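Local coordinates for D-hydantoinase (Ralstonia pickettii, PDB 1NFG), which probably catalyses the stereospecific hydrolysis of the cyclic amide bond of D-hydantoin derivatives, using two zinc ions bound in each subunit, at residues A[38-43]-A[434-439]; A[71-76]-A[117-122]; A[213-218]-A[285-290]. All blocks are in the same frame, centred on the assembly; numbering follows the deposited sequence.

Interaction 1: A[38-43]-A[434-439]; sequences AERTID and IVDEGS
The guanidinium of R40 meets D436 OD2 at its own edge, where OD2 and a water oxygen both lie in the guanidinium plane. The two side chains come from opposite directions, and their flat groups are turned 33° apart. NH2 of R40 donates a nearly straight bond to OD2 of D436, 2.6 Å long with an N-H...O angle of 163°. It arrives on the syn side of OD2, somewhat out of the carboxylate plane. The other oxygen, OD1, stays 3.9 Å from NH2 of R40, so the salt bridge is monodentate. The water takes the place of a second direct bond: it accepts from R40 NH1 at 2.9 Å and donates to D436 OD2 at 2.8 Å.

Arginine suits the strand position because its chain, extended from CG to NE with CG anti to the backbone N (chi1 -177°), spans the gap between strand 40-43 and the 436-439 turn. The short carboxylate of D436 suits the start of that type I' turn, offering one oxygen to both the arginine and the water; G438 within the turn takes a positive phi suited to glycine. Both R40 and I42 also touch V433. This is a surface salt bridge between strand 40-43, early in the chain, and the end of strand 432-436, late in it; solvent would be expected to screen the attraction.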
loop_
_atom_site.group_PDB
_atom_site.type_symbol
_atom_site.label_atom_id
_atom_site.label_comp_id
_atom_site.label_asym_id
_atom_site.label_seq_id
_atom_site.Cartn_x
_atom_site.Cartn_y
_atom_site.Cartn_z
ATOM N N ALA A 38 -13.634 -36.764 -45.341
ATOM C CA ALA A 38 -12.787 -36.992 -44.182
ATOM C C ALA A 38 -12.942 -38.388 -43.588
ATOM O O ALA A 38 -14.057 -38.894 -43.443
ATOM C CB ALA A 38 -13.083 -35.946 -43.121
ATOM N N GLU A 39 -11.812 -39.000 -43.246
ATOM C CA GLU A 39 -11.800 -40.329 -42.644
ATOM C C GLU A 39 -12.900 -40.417 -41.603
ATOM O O GLU A 39 -13.732 -41.320 -41.632
ATOM C CB GLU A 39 -10.449 -40.599 -41.976
ATOM C CG GLU A 39 -9.366 -41.049 -42.933
ATOM C CD GLU A 39 -9.541 -42.501 -43.348
ATOM O OE1 GLU A 39 -10.660 -42.876 -43.772
ATOM O OE2 GLU A 39 -8.554 -43.268 -43.252
ATOM N N ARG A 40 -12.902 -39.465 -40.680
ATOM C CA ARG A 40 -13.909 -39.449 -39.640
ATOM C C ARG A 40 -14.474 -38.053 -39.480
ATOM O O ARG A 40 -13.804 -37.065 -39.768
ATOM C CB ARG A 40 -13.309 -39.917 -38.318
ATOM C CG ARG A 40 -14.314 -39.996 -37.191
ATOM C CD ARG A 40 -13.641 -40.442 -35.913
ATOM N NE ARG A 40 -14.606 -40.631 -34.840
ATOM C CZ ARG A 40 -14.321 -41.199 -33.673
ATOM N NH1 ARG A 40 -13.090 -41.631 -33.427
ATOM N NH2 ARG A 40 -15.274 -41.354 -32.764
ATOM N N THR A 41 -15.721 -37.985 -39.034
ATOM C CA THR A 41 -16.382 -36.713 -38.809
ATOM C C THR A 41 -17.002 -36.762 -37.427
ATOM O O THR A 41 -17.679 -37.726 -37.072
ATOM C CB THR A 41 -17.491 -36.442 -39.851
ATOM O OG1 THR A 41 -16.897 -36.161 -41.127
ATOM C CG2 THR A 41 -18.349 -35.255 -39.423
ATOM N N ILE A 42 -16.744 -35.728 -36.636
ATOM C CA ILE A 42 -17.296 -35.663 -35.294
ATOM C C ILE A 42 -18.342 -34.558 -35.239
ATOM O O ILE A 42 -18.136 -33.460 -35.765
ATOM C CB ILE A 42 -16.197 -35.394 -34.255
ATOM C CG1 ILE A 42 -15.184 -36.545 -34.267
ATOM C CG2 ILE A 42 -16.820 -35.231 -32.877
ATOM C CD1 ILE A 42 -13.977 -36.332 -33.359
ATOM N N ASP A 43 -19.473 -34.867 -34.616
ATOM C CA ASP A 43 -20.559 -33.911 -34.494
ATOM C C ASP A 43 -20.472 -33.197 -33.148
ATOM O O ASP A 43 -20.870 -33.746 -32.117
ATOM C CB ASP A 43 -21.901 -34.631 -34.605
ATOM C CG ASP A 43 -23.038 -33.690 -34.946
ATOM O OD1 ASP A 43 -22.964 -32.501 -34.571
ATOM O OD2 ASP A 43 -24.009 -34.143 -35.583
ATOM N N ILE A 434 -8.287 -39.505 -28.451
ATOM C CA ILE A 434 -7.794 -40.328 -27.350
ATOM C C ILE A 434 -8.838 -40.535 -26.268
ATOM O O ILE A 434 -8.706 -41.413 -25.423
ATOM C CB ILE A 434 -6.483 -39.757 -26.757
ATOM C CG1 ILE A 434 -6.703 -38.346 -26.206
ATOM C CG2 ILE A 434 -5.399 -39.752 -27.844
ATOM C CD1 ILE A 434 -5.434 -37.700 -25.658
ATOM N N VAL A 435 -9.882 -39.719 -26.295
ATOM C CA VAL A 435 -10.985 -39.875 -25.351
ATOM C C VAL A 435 -12.214 -39.707 -26.222
ATOM O O VAL A 435 -12.344 -38.705 -26.915
ATOM C CB VAL A 435 -10.991 -38.800 -24.237
ATOM C CG1 VAL A 435 -12.172 -39.039 -23.304
ATOM C CG2 VAL A 435 -9.692 -38.853 -23.448
ATOM N N ASP A 436 -13.091 -40.702 -26.217
ATOM C CA ASP A 436 -14.298 -40.665 -27.035
ATOM C C ASP A 436 -15.499 -40.744 -26.111
ATOM O O ASP A 436 -15.656 -41.717 -25.372
ATOM C CB ASP A 436 -14.312 -41.856 -27.999
ATOM C CG ASP A 436 -15.202 -41.628 -29.213
ATOM O OD1 ASP A 436 -16.314 -41.073 -29.062
ATOM O OD2 ASP A 436 -14.790 -42.024 -30.326
ATOM N N GLU A 437 -16.346 -39.725 -26.159
ATOM C CA GLU A 437 -17.533 -39.670 -25.311
ATOM C C GLU A 437 -17.311 -40.185 -23.889
ATOM O O GLU A 437 -18.146 -40.917 -23.351
ATOM C CB GLU A 437 -18.689 -40.440 -25.949
ATOM C CG GLU A 437 -19.229 -39.808 -27.223
ATOM C CD GLU A 437 -19.572 -38.334 -27.060
ATOM O OE1 GLU A 437 -20.289 -37.987 -26.093
ATOM O OE2 GLU A 437 -19.125 -37.529 -27.909
ATOM N N GLY A 438 -16.182 -39.812 -23.288
ATOM C CA GLY A 438 -15.905 -40.224 -21.922
ATOM C C GLY A 438 -15.043 -41.450 -21.692
ATOM O O GLY A 438 -14.671 -41.736 -20.549
ATOM N N SER A 439 -14.715 -42.183 -22.754
ATOM C CA SER A 439 -13.892 -43.380 -22.600
ATOM C C SER A 439 -12.499 -43.203 -23.164
ATOM O O SER A 439 -12.332 -42.798 -24.313
ATOM C CB SER A 439 -14.554 -44.579 -23.278
ATOM O OG SER A 439 -15.821 -44.844 -22.701
HETATM O O HOH W 1 -12.545 -43.429 -31.156
#

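Interaction 2: A[71-76]-A[117-122]; sequences DTFATA and IDYGYH
F73, Y119 and Y121 form an aromatic cluster in the TIM-barrel fold of the amidohydrolases, between barrel strand 118-124 and the helices packed around it, here the first turn of helix 73-82. F73 turns its edge to the face of Y119 in a T-shaped pair, the ring centroids 5.4 Å apart and the planes at 71°. The leading atom is F73 CE1, which sits over Y119 CG at 4.0 Å. With CG between the backbone N and the carbonyl carbon, chi1 59° places the Y119 ring on the helix side of the strand. F73 CZ also reaches the rim of the neighbouring tyrosine, 4.4 Å from Y121 CE1. A111 of helix 100-111 touches all three side chains.

The helix start is fixed by a capping box: T75 N donates to T72 OG1 at 3.2 Å, and T72 N returns a bond to T75 OG1 at 2.6 Å. E61 accepts from the backbone N of F73. Dispersion and the weak attraction of an aromatic C-H edge for a pi face hold the segments together. The phenylalanine side chain has no polar atom to satisfy in this buried place; Y119 offers it an aromatic face, and Y121 has its hydroxyl bonded to D108.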
loop_
_atom_site.group_PDB
_atom_site.type_symbol
_atom_site.label_atom_id
_atom_site.label_comp_id
_atom_site.label_asym_id
_atom_site.label_seq_id
_atom_site.Cartn_x
_atom_site.Cartn_y
_atom_site.Cartn_z
ATOM N N ASP A 71 0.248 -42.503 -8.429
ATOM C CA ASP A 71 0.190 -42.325 -9.872
ATOM C C ASP A 71 1.559 -42.427 -10.505
ATOM O O ASP A 71 2.575 -42.159 -9.868
ATOM C CB ASP A 71 -0.402 -40.959 -10.250
ATOM C CG ASP A 71 -1.902 -40.999 -10.429
ATOM O OD1 ASP A 71 -2.430 -42.054 -10.840
ATOM O OD2 ASP A 71 -2.554 -39.966 -10.176
ATOM N N THR A 72 1.567 -42.817 -11.774
ATOM C CA THR A 72 2.789 -42.928 -12.555
ATOM C C THR A 72 2.565 -42.012 -13.746
ATOM O O THR A 72 1.477 -41.468 -13.916
ATOM C CB THR A 72 3.015 -44.362 -13.077
ATOM O OG1 THR A 72 1.900 -44.760 -13.887
ATOM C CG2 THR A 72 3.175 -45.331 -11.918
ATOM N N PHE A 73 3.584 -41.842 -14.571
ATOM C CA PHE A 73 3.446 -40.996 -15.741
ATOM C C PHE A 73 2.296 -41.495 -16.623
ATOM O O PHE A 73 1.635 -40.709 -17.299
ATOM C CB PHE A 73 4.752 -40.995 -16.521
ATOM C CG PHE A 73 5.251 -39.629 -16.856
ATOM C CD1 PHE A 73 4.683 -38.903 -17.897
ATOM C CD2 PHE A 73 6.296 -39.065 -16.135
ATOM C CE1 PHE A 73 5.157 -37.628 -18.218
ATOM C CE2 PHE A 73 6.777 -37.798 -16.444
ATOM C CZ PHE A 73 6.210 -37.076 -17.487
ATOM N N ALA A 74 2.050 -42.802 -16.597
ATOM C CA ALA A 74 0.992 -43.405 -17.399
ATOM C C ALA A 74 -0.405 -43.207 -16.820
ATOM O O ALA A 74 -1.317 -42.798 -17.531
ATOM C CB ALA A 74 1.265 -44.883 -17.580
ATOM N N THR A 75 -0.580 -43.510 -15.538
ATOM C CA THR A 75 -1.883 -43.361 -14.898
ATOM C C THR A 75 -2.340 -41.909 -14.822
ATOM O O THR A 75 -3.532 -41.622 -14.916
ATOM C CB THR A 75 -1.881 -43.917 -13.460
ATOM O OG1 THR A 75 -0.802 -43.328 -12.721
ATOM C CG2 THR A 75 -1.737 -45.420 -13.469
ATOM N N ALA A 76 -1.397 -40.992 -14.643
ATOM C CA ALA A 76 -1.744 -39.579 -14.541
ATOM C C ALA A 76 -2.150 -38.982 -15.885
ATOM O O ALA A 76 -3.213 -38.366 -15.991
ATOM C CB ALA A 76 -0.575 -38.789 -13.944
ATOM N N ILE A 117 -0.568 -38.311 -23.119
ATOM C CA ILE A 117 -0.569 -36.979 -23.727
ATOM C C ILE A 117 0.844 -36.410 -23.793
ATOM O O ILE A 117 1.769 -36.956 -23.194
ATOM C CB ILE A 117 -1.443 -35.993 -22.918
ATOM C CG1 ILE A 117 -0.787 -35.737 -21.551
ATOM C CG2 ILE A 117 -2.851 -36.564 -22.745
ATOM C CD1 ILE A 117 -1.558 -34.816 -20.615
ATOM N N ASP A 118 0.998 -35.304 -24.519
ATOM C CA ASP A 118 2.293 -34.651 -24.678
ATOM C C ASP A 118 2.788 -34.050 -23.366
ATOM O O ASP A 118 1.992 -33.744 -22.472
ATOM C CB ASP A 118 2.203 -33.593 -25.784
ATOM C CG ASP A 118 2.146 -34.218 -27.181
ATOM O OD1 ASP A 118 1.877 -35.435 -27.267
ATOM O OD2 ASP A 118 2.365 -33.506 -28.188
ATOM N N TYR A 119 4.103 -33.890 -23.247
ATOM C CA TYR A 119 4.691 -33.376 -22.014
ATOM C C TYR A 119 6.035 -32.684 -22.205
ATOM O O TYR A 119 6.785 -32.995 -23.133
ATOM C CB TYR A 119 4.867 -34.531 -21.028
ATOM C CG TYR A 119 5.754 -35.630 -21.573
ATOM C CD1 TYR A 119 7.144 -35.520 -21.530
ATOM C CD2 TYR A 119 5.202 -36.736 -22.224
ATOM C CE1 TYR A 119 7.965 -36.479 -22.131
ATOM C CE2 TYR A 119 6.013 -37.700 -22.829
ATOM C CZ TYR A 119 7.391 -37.563 -22.781
ATOM O OH TYR A 119 8.188 -38.499 -23.399
ATOM N N GLY A 120 6.318 -31.740 -21.309
ATOM C CA GLY A 120 7.572 -31.004 -21.322
ATOM C C GLY A 120 8.129 -31.132 -19.915
ATOM O O GLY A 120 7.472 -31.739 -19.063
ATOM N N TYR A 121 9.316 -30.591 -19.648
ATOM C CA TYR A 121 9.882 -30.694 -18.299
ATOM C C TYR A 121 10.332 -29.372 -17.711
ATOM O O TYR A 121 10.795 -28.485 -18.425
ATOM C CB TYR A 121 11.137 -31.585 -18.246
ATOM C CG TYR A 121 11.042 -33.016 -18.732
ATOM C CD1 TYR A 121 9.896 -33.787 -18.526
ATOM C CD2 TYR A 121 12.141 -33.617 -19.353
ATOM C CE1 TYR A 121 9.852 -35.125 -18.932
ATOM C CE2 TYR A 121 12.110 -34.948 -19.760
ATOM C CZ TYR A 121 10.967 -35.696 -19.552
ATOM O OH TYR A 121 10.935 -37.004 -19.983
ATOM N N HIS A 122 10.198 -29.259 -16.395
ATOM C CA HIS A 122 10.712 -28.105 -15.662
ATOM C C HIS A 122 11.844 -28.814 -14.935
ATOM O O HIS A 122 11.712 -29.996 -14.594
ATOM C CB HIS A 122 9.752 -27.598 -14.588
ATOM C CG HIS A 122 8.475 -27.036 -15.115
ATOM N ND1 HIS A 122 8.435 -25.956 -15.968
ATOM C CD2 HIS A 122 7.189 -27.371 -14.861
ATOM C CE1 HIS A 122 7.176 -25.645 -16.214
ATOM N NE2 HIS A 122 6.400 -26.489 -15.554
#

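Interaction 3: A[213-218]-A[285-290]; sequences RVEAEA and FTPPAR
E215 leaves helix 212-229 pointing at the loop, its chain fully stretched from CB onward (chi1 -172°, chi2 179°), and carries its carboxylate to P287 and R290. Its CB already lies 3.6 Å from R290 NH2. Further along, CD of E215 packs 4.0 Å from CG of P287. At the tip OE1 does most of the work: it is held above all by the hydroxyl of T239, and it also accepts from R290 NH2 at 2.7 Å, in a salt bridge with an N-H...O angle of 165°. The same oxygen rests 3.4 Å from P287 CB, while OE2 bonds to S243. The arginine nitrogen comes to the anti side of OE1, and the carboxylate and guanidinium planes are only 21° apart.

R290, bent at chi2, has further partners: its NE bonds to the same T239 hydroxyl and its NH1 to the carbonyl of R210. A long acid and a branched base thus suit a buried place in which each charged group has several partners. P287, preceded by a cis peptide bond, touches E215 with its CB and CG and also contacts H237, a zinc ligand. T286, just before it, probably binds substrate. Here a barrel helix is tied by a buried salt bridge to an active-site loop of the kind that, in the TIM barrels of metal-dependent hydrolases, surrounds the metals.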
loop_
_atom_site.group_PDB
_atom_site.type_symbol
_atom_site.label_atom_id
_atom_site.label_comp_id
_atom_site.label_asym_id
_atom_site.label_seq_id
_atom_site.Cartn_x
_atom_site.Cartn_y
_atom_site.Cartn_z
ATOM N N ARG A 213 1.837 -15.418 6.405
ATOM C CA ARG A 213 3.070 -14.648 6.518
ATOM C C ARG A 213 4.270 -15.438 6.013
ATOM O O ARG A 213 5.168 -14.877 5.383
ATOM C CB ARG A 213 3.319 -14.240 7.963
ATOM C CG ARG A 213 4.271 -13.070 8.091
ATOM C CD ARG A 213 3.508 -11.796 7.828
ATOM N NE ARG A 213 3.786 -11.195 6.530
ATOM C CZ ARG A 213 2.903 -10.457 5.866
ATOM N NH1 ARG A 213 1.695 -10.251 6.377
ATOM N NH2 ARG A 213 3.234 -9.902 4.710
ATOM N N VAL A 214 4.283 -16.737 6.307
ATOM C CA VAL A 214 5.362 -17.620 5.879
ATOM C C VAL A 214 5.485 -17.576 4.357
ATOM O O VAL A 214 6.591 -17.501 3.810
ATOM C CB VAL A 214 5.095 -19.072 6.326
ATOM C CG1 VAL A 214 6.155 -20.003 5.755
ATOM C CG2 VAL A 214 5.086 -19.151 7.840
ATOM N N GLU A 215 4.341 -17.617 3.679
ATOM C CA GLU A 215 4.317 -17.566 2.223
ATOM C C GLU A 215 4.674 -16.163 1.730
ATOM O O GLU A 215 5.547 -15.993 0.874
ATOM C CB GLU A 215 2.923 -17.954 1.699
ATOM C CG GLU A 215 2.846 -18.119 0.181
ATOM C CD GLU A 215 1.461 -18.538 -0.309
ATOM O OE1 GLU A 215 0.733 -19.208 0.458
ATOM O OE2 GLU A 215 1.107 -18.209 -1.469
ATOM N N ALA A 216 3.997 -15.159 2.281
ATOM C CA ALA A 216 4.205 -13.767 1.884
ATOM C C ALA A 216 5.669 -13.344 1.904
ATOM O O ALA A 216 6.193 -12.848 0.907
ATOM C CB ALA A 216 3.377 -12.848 2.779
ATOM N N GLU A 217 6.325 -13.545 3.043
ATOM C CA GLU A 217 7.729 -13.173 3.199
ATOM C C GLU A 217 8.587 -13.777 2.087
ATOM O O GLU A 217 9.264 -13.054 1.351
ATOM C CB GLU A 217 8.235 -13.629 4.577
ATOM C CG GLU A 217 9.638 -13.143 4.957
ATOM C CD GLU A 217 10.728 -13.776 4.117
ATOM O OE1 GLU A 217 10.847 -15.024 4.144
ATOM O OE2 GLU A 217 11.463 -13.029 3.428
ATOM N N ALA A 218 8.547 -15.101 1.960
ATOM C CA ALA A 218 9.331 -15.799 0.944
ATOM C C ALA A 218 9.037 -15.240 -0.440
ATOM O O ALA A 218 9.950 -14.984 -1.237
ATOM C CB ALA A 218 9.028 -17.282 0.988
ATOM N N PHE A 285 -1.803 -30.174 1.776
ATOM C CA PHE A 285 -0.969 -29.798 0.643
ATOM C C PHE A 285 -0.307 -28.480 1.009
ATOM O O PHE A 285 -0.711 -27.827 1.973
ATOM C CB PHE A 285 -1.787 -29.680 -0.646
ATOM C CG PHE A 285 -3.096 -28.976 -0.479
ATOM C CD1 PHE A 285 -3.145 -27.601 -0.299
ATOM C CD2 PHE A 285 -4.286 -29.695 -0.510
ATOM C CE1 PHE A 285 -4.362 -26.955 -0.154
ATOM C CE2 PHE A 285 -5.506 -29.059 -0.368
ATOM C CZ PHE A 285 -5.547 -27.686 -0.189
ATOM N N THR A 286 0.708 -28.096 0.244
ATOM C CA THR A 286 1.454 -26.886 0.535
ATOM C C THR A 286 1.593 -25.932 -0.648
ATOM O O THR A 286 1.843 -26.365 -1.769
ATOM C CB THR A 286 2.860 -27.268 1.042
ATOM O OG1 THR A 286 2.733 -28.029 2.249
ATOM C CG2 THR A 286 3.709 -26.033 1.295
ATOM N N PRO A 287 1.432 -24.615 -0.407
ATOM C CA PRO A 287 1.125 -24.028 0.901
ATOM C C PRO A 287 -0.231 -24.508 1.403
ATOM O O PRO A 287 -1.007 -25.095 0.648
ATOM C CB PRO A 287 1.166 -22.535 0.618
ATOM C CG PRO A 287 2.265 -22.434 -0.385
ATOM C CD PRO A 287 1.922 -23.573 -1.330
ATOM N N PRO A 288 -0.539 -24.259 2.684
ATOM C CA PRO A 288 -1.813 -24.690 3.269
ATOM C C PRO A 288 -3.048 -24.042 2.661
ATOM O O PRO A 288 -2.983 -22.935 2.126
ATOM C CB PRO A 288 -1.670 -24.306 4.747
ATOM C CG PRO A 288 -0.206 -24.158 4.952
ATOM C CD PRO A 288 0.259 -23.524 3.677
ATOM N N ALA A 289 -4.175 -24.741 2.762
ATOM C CA ALA A 289 -5.443 -24.220 2.278
ATOM C C ALA A 289 -5.706 -22.962 3.102
ATOM O O ALA A 289 -5.479 -22.949 4.314
ATOM C CB ALA A 289 -6.542 -25.232 2.512
ATOM N N ARG A 290 -6.188 -21.910 2.451
ATOM C CA ARG A 290 -6.451 -20.655 3.139
ATOM C C ARG A 290 -7.901 -20.462 3.584
ATOM O O ARG A 290 -8.500 -21.362 4.171
ATOM C CB ARG A 290 -6.011 -19.503 2.243
ATOM C CG ARG A 290 -4.561 -19.616 1.791
ATOM C CD ARG A 290 -3.636 -19.859 2.972
ATOM N NE ARG A 290 -2.233 -19.682 2.612
ATOM C CZ ARG A 290 -1.215 -19.934 3.430
ATOM N NH1 ARG A 290 -1.440 -20.378 4.662
ATOM N NH2 ARG A 290 0.030 -19.739 3.015
#

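Interaction 1 lies at the surface, its centre about 26 Å from that of the chain, whereas interactions 2 and 3 are buried in the TIM-barrel fold on opposite sides of the chain's centre, their own centres about 26 Å apart. Interaction 1 closes a long loop that contains both of the others. It also touches interaction 2 directly: I434 CD1 packs 4.1 Å from I117 CG2. Interaction 3 is remote from interaction 1, about 43 Å between centres, and nearest to the zinc site: the P287 side chain is about 5 Å from a zinc ion. In interaction 2, the Y121 side chain is about 14 Å from one, and that of F73 about 9 Å from that of zinc ligand H59.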